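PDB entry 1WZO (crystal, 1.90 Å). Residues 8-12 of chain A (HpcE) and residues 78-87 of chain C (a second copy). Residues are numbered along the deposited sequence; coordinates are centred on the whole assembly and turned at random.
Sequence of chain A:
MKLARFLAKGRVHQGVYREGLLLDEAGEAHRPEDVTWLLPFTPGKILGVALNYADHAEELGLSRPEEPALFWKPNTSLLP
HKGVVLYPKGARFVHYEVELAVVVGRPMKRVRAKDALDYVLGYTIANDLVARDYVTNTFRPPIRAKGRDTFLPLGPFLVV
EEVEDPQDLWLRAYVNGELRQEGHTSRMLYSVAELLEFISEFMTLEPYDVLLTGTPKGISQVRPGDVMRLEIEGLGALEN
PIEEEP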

ATOM      1  N   ALA A   8      11.442  11.339 -13.230  1.00 29.40           N
ATOM      2  CA  ALA A   8      12.046  11.801 -14.475  1.00 29.53           C
ATOM      3  C   ALA A   8      11.167  11.442 -15.669  1.00 30.60           C
ATOM      4  O   ALA A   8      10.769  10.287 -15.841  1.00 29.86           O
ATOM      5  CB  ALA A   8      13.430  11.185 -14.638  1.00 30.77           C
ATOM      6  N   LYS A   9      10.858  12.446 -16.482  1.00 30.53           N
ATOM      7  CA  LYS A   9      10.034  12.265 -17.670  1.00 30.94           C
ATOM      8  C   LYS A   9       8.773  11.453 -17.405  1.00 28.98           C
ATOM      9  O   LYS A   9       8.327  10.687 -18.259  1.00 28.76           O
ATOM     10  CB  LYS A   9      10.864  11.605 -18.775  1.00 32.54           C
ATOM     11  CG  LYS A   9      12.112  12.397 -19.129  1.00 36.21           C
ATOM     12  CD  LYS A   9      12.996  11.659 -20.119  1.00 38.42           C
ATOM     13  CE  LYS A   9      14.259  12.456 -20.423  1.00 40.20           C
ATOM     14  NZ  LYS A   9      15.185  11.712 -21.325  1.00 40.53           N
ATOM     15  N   GLY A  10       8.202  11.619 -16.216  1.00 27.60           N
ATOM     16  CA  GLY A  10       6.983  10.907 -15.872  1.00 23.85           C
ATOM     17  C   GLY A  10       7.176   9.566 -15.187  1.00 24.00           C
ATOM     18  O   GLY A  10       6.202   8.917 -14.806  1.00 21.05           O
ATOM     19  N   ARG A  11       8.425   9.142 -15.020  1.00 24.74           N
ATOM     20  CA  ARG A  11       8.696   7.856 -14.385  1.00 26.05           C
ATOM     21  C   ARG A  11       9.322   7.987 -13.009  1.00 25.21           C
ATOM     22  O   ARG A  11      10.213   8.809 -12.798  1.00 26.16           O
ATOM     23  CB  ARG A  11       9.642   7.018 -15.250  1.00 28.08           C
ATOM     24  CG  ARG A  11       9.253   6.899 -16.712  1.00 32.01           C
ATOM     25  CD  ARG A  11      10.211   5.959 -17.427  1.00 34.76           C
ATOM     26  NE  ARG A  11      10.096   4.595 -16.918  1.00 38.10           N
ATOM     27  CZ  ARG A  11      10.983   3.631 -17.145  1.00 40.35           C
ATOM     28  NH1 ARG A  11      12.061   3.880 -17.878  1.00 41.23           N
ATOM     29  NH2 ARG A  11      10.793   2.418 -16.641  1.00 37.99           N
ATOM     30  N   VAL A  12       8.856   7.165 -12.074  1.00 25.99           N
ATOM     31  CA  VAL A  12       9.414   7.154 -10.726  1.00 26.10           C
ATOM     32  C   VAL A  12      10.546   6.128 -10.750  1.00 25.85           C
ATOM     33  O   VAL A  12      10.324   4.966 -11.073  1.00 27.00           O
ATOM     34  CB  VAL A  12       8.365   6.720  -9.667  1.00 26.96           C
ATOM     35  CG1 VAL A  12       9.034   6.535  -8.311  1.00 26.02           C
ATOM     36  CG2 VAL A  12       7.268   7.762  -9.560  1.00 25.77           C
TER
ATOM     37  N   LEU C  78       2.365   1.746 -16.782  1.00 23.86           N
ATOM     38  CA  LEU C  78       1.639   2.987 -16.496  1.00 23.53           C
ATOM     39  C   LEU C  78       2.500   4.236 -16.626  1.00 23.78           C
ATOM     40  O   LEU C  78       3.634   4.283 -16.145  1.00 22.56           O
ATOM     41  CB  LEU C  78       1.036   2.935 -15.089  1.00 22.88           C
ATOM     42  CG  LEU C  78      -0.201   2.044 -14.932  1.00 23.09           C
ATOM     43  CD1 LEU C  78      -0.463   1.753 -13.453  1.00 18.36           C
ATOM     44  CD2 LEU C  78      -1.388   2.727 -15.580  1.00 20.35           C
ATOM     45  N   LEU C  79       1.942   5.249 -17.285  1.00 25.25           N
ATOM     46  CA  LEU C  79       2.634   6.515 -17.490  1.00 25.51           C
ATOM     47  C   LEU C  79       1.625   7.652 -17.379  1.00 24.49           C
ATOM     48  O   LEU C  79       0.506   7.550 -17.878  1.00 25.55           O
ATOM     49  CB  LEU C  79       3.285   6.545 -18.874  1.00 25.83           C
ATOM     50  CG  LEU C  79       4.207   7.733 -19.150  1.00 25.51           C
ATOM     51  CD1 LEU C  79       5.496   7.557 -18.378  1.00 23.22           C
ATOM     52  CD2 LEU C  79       4.491   7.827 -20.647  1.00 25.02           C
ATOM     53  N   PRO C  80       2.001   8.753 -16.716  1.00 24.33           N
ATOM     54  CA  PRO C  80       1.035   9.848 -16.604  1.00 25.19           C
ATOM     55  C   PRO C  80       1.056  10.790 -17.804  1.00 24.25           C
ATOM     56  O   PRO C  80       1.941  10.720 -18.660  1.00 24.01           O
ATOM     57  CB  PRO C  80       1.474  10.556 -15.328  1.00 24.09           C
ATOM     58  CG  PRO C  80       2.968  10.443 -15.419  1.00 24.93           C
ATOM     59  CD  PRO C  80       3.167   8.989 -15.845  1.00 24.80           C
ATOM     60  N   HIS C  81       0.068  11.672 -17.842  1.00 26.24           N
ATOM     61  CA  HIS C  81      -0.045  12.688 -18.880  1.00 26.07           C
ATOM     62  C   HIS C  81       1.295  13.434 -18.918  1.00 27.97           C
ATOM     63  O   HIS C  81       1.898  13.691 -17.870  1.00 25.72           O
ATOM     64  CB  HIS C  81      -1.194  13.624 -18.501  1.00 28.94           C
ATOM     65  CG  HIS C  81      -1.372  14.797 -19.416  1.00 29.42           C
ATOM     66  ND1 HIS C  81      -1.391  14.680 -20.789  1.00 29.98           N
ATOM     67  CD2 HIS C  81      -1.618  16.101 -19.145  1.00 30.51           C
ATOM     68  CE1 HIS C  81      -1.645  15.861 -21.325  1.00 32.22           C
ATOM     69  NE2 HIS C  81      -1.789  16.741 -20.348  1.00 30.64           N
ATOM     70  N   LYS C  82       1.766  13.749 -20.123  1.00 25.42           N
ATOM     71  CA  LYS C  82       3.026  14.464 -20.321  1.00 26.28           C
ATOM     72  C   LYS C  82       4.264  13.597 -20.139  1.00 25.98           C
ATOM     73  O   LYS C  82       5.384  14.038 -20.419  1.00 25.82           O
ATOM     74  CB  LYS C  82       3.111  15.680 -19.385  1.00 27.41           C
ATOM     75  CG  LYS C  82       2.151  16.806 -19.732  1.00 29.83           C
ATOM     76  CD  LYS C  82       2.410  17.345 -21.136  1.00 31.79           C
ATOM     77  CE  LYS C  82       1.629  18.625 -21.408  1.00 35.64           C
ATOM     78  NZ  LYS C  82       0.156  18.431 -21.316  1.00 36.98           N
ATOM     79  N   GLY C  83       4.073  12.371 -19.660  1.00 26.14           N
ATOM     80  CA  GLY C  83       5.201  11.475 -19.477  1.00 26.13           C
ATOM     81  C   GLY C  83       5.729  11.020 -20.830  1.00 28.06           C
ATOM     82  O   GLY C  83       4.967  10.937 -21.790  1.00 29.57           O
ATOM     83  N   VAL C  84       7.022  10.720 -20.908  1.00 27.94           N
ATOM     84  CA  VAL C  84       7.638  10.296 -22.166  1.00 28.78           C
ATOM     85  C   VAL C  84       7.616   8.781 -22.398  1.00 30.70           C
ATOM     86  O   VAL C  84       8.095   8.005 -21.568  1.00 29.76           O
ATOM     87  CB  VAL C  84       9.111  10.774 -22.242  1.00 29.99           C
ATOM     88  CG1 VAL C  84       9.770  10.253 -23.518  1.00 30.21           C
ATOM     89  CG2 VAL C  84       9.166  12.295 -22.196  1.00 28.45           C
ATOM     90  N   VAL C  85       7.063   8.370 -23.536  1.00 31.54           N
ATOM     91  CA  VAL C  85       7.001   6.954 -23.881  1.00 31.85           C
ATOM     92  C   VAL C  85       8.322   6.552 -24.522  1.00 33.80           C
ATOM     93  O   VAL C  85       8.827   7.247 -25.409  1.00 33.83           O
ATOM     94  CB  VAL C  85       5.860   6.662 -24.871  1.00 31.05           C
ATOM     95  CG1 VAL C  85       5.859   5.189 -25.236  1.00 31.17           C
ATOM     96  CG2 VAL C  85       4.525   7.050 -24.258  1.00 29.21           C
ATOM     97  N   LEU C  86       8.887   5.438 -24.066  1.00 34.68           N
ATOM     98  CA  LEU C  86      10.154   4.961 -24.595  1.00 36.81           C
ATOM     99  C   LEU C  86       9.937   4.056 -25.803  1.00 38.06           C
ATOM    100  O   LEU C  86       9.221   3.057 -25.730  1.00 37.80           O
ATOM    101  CB  LEU C  86      10.937   4.223 -23.506  1.00 37.57           C
ATOM    102  CG  LEU C  86      11.345   5.115 -22.327  1.00 38.65           C
ATOM    103  CD1 LEU C  86      12.045   4.293 -21.261  1.00 39.88           C
ATOM    104  CD2 LEU C  86      12.254   6.231 -22.828  1.00 39.69           C
ATOM    105  N   TYR C  87      10.551   4.433 -26.919  1.00 38.65           N
ATOM    106  CA  TYR C  87      10.439   3.676 -28.159  1.00 38.78           C
ATOM    107  C   TYR C  87      11.478   2.560 -28.153  1.00 38.07           C
ATOM    108  O   TYR C  87      12.677   2.821 -28.059  1.00 38.05           O
ATOM    109  CB  TYR C  87      10.656   4.619 -29.351  1.00 40.01           C
ATOM    110  CG  TYR C  87      10.468   3.982 -30.713  1.00 41.09           C
ATOM    111  CD1 TYR C  87      11.458   3.175 -31.271  1.00 42.33           C
ATOM    112  CD2 TYR C  87       9.300   4.191 -31.445  1.00 41.90           C
ATOM    113  CE1 TYR C  87      11.292   2.593 -32.528  1.00 42.70           C
ATOM    114  CE2 TYR C  87       9.123   3.613 -32.702  1.00 42.44           C
ATOM    115  CZ  TYR C  87      10.125   2.816 -33.236  1.00 42.95           C
ATOM    116  OH  TYR C  87       9.964   2.241 -34.475  1.00 45.56           O
TER

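How does chain A shape the tip that meets chain C? Ala A8 touches nothing in the partner stretch, but it opens a type I' beta turn that runs to Arg A11. Two backbone hydrogen bonds close this hairpin: Ala A8 N to Arg A11 O at 2.8 Å, and Arg A11 N to Ala A8 O at 2.7 Å. The turn places Lys A9 and Gly A10 at its tip, where both carbonyl oxygens meet chain C.

What does Lys A9 contribute? Its backbone provides the one hydrogen bond between the stretches: Val C84 N donates to Lys A9 O over 3.0 Å, with a nearly straight N-H...O angle of 166°. Lys A9 O also lies 3.4 Å from Gly C83 CA. The side chain sets off sideways and its extended end leads away, to a hydrogen bond elsewhere in the structure, so the amine takes no part here. Near its base, Lys A9 CB packs 3.9 Å from Val C84 CG2, a modest apolar contact beside the hydrogen bond.

Why do two glycines meet at the centre? Gly A10 CA and Gly C83 CA approach to 4.1 Å, a spacing that leaves no room for a side chain on Gly A10: a CB there would fall 2.6 Å from Gly C83 CA. Its backbone angles, 91/-3, independently call for glycine, since a CB would also jam against the carbonyl of Lys A9. Gly C83 is constrained from within its own chain, where a CB would lie 2.7 Å from Leu C79 CG. It closes a type II turn begun by Pro C80, with Gly C83 N bonded to Pro C80 O at 2.9 Å. Leu C79 and Pro C80 are both buried, and their apolar atoms pack against the hairpin: Pro C80 CD lies 3.2 Å from Gly A10 O, and Leu C79 CD1 3.9 Å from Gly A10 O.

What does Arg A11 add at the end of the turn? Its CA-to-CB bond points sideways, but the end of the side chain comes nearer to chain C, and the aliphatic part lies beside leucine, with Arg A11 CG 4.2 Å from Leu C79 CD1. Farther out, Arg A11 NH1 reaches 3.4 Å from Leu C86 CD1, which approaches the guanidinium obliquely. Leu C86 points toward chain A, whereas Val C85 before it points away. The whole patch is small, burying 300 Å² over both sides, and it combines one hydrogen bond with close packing.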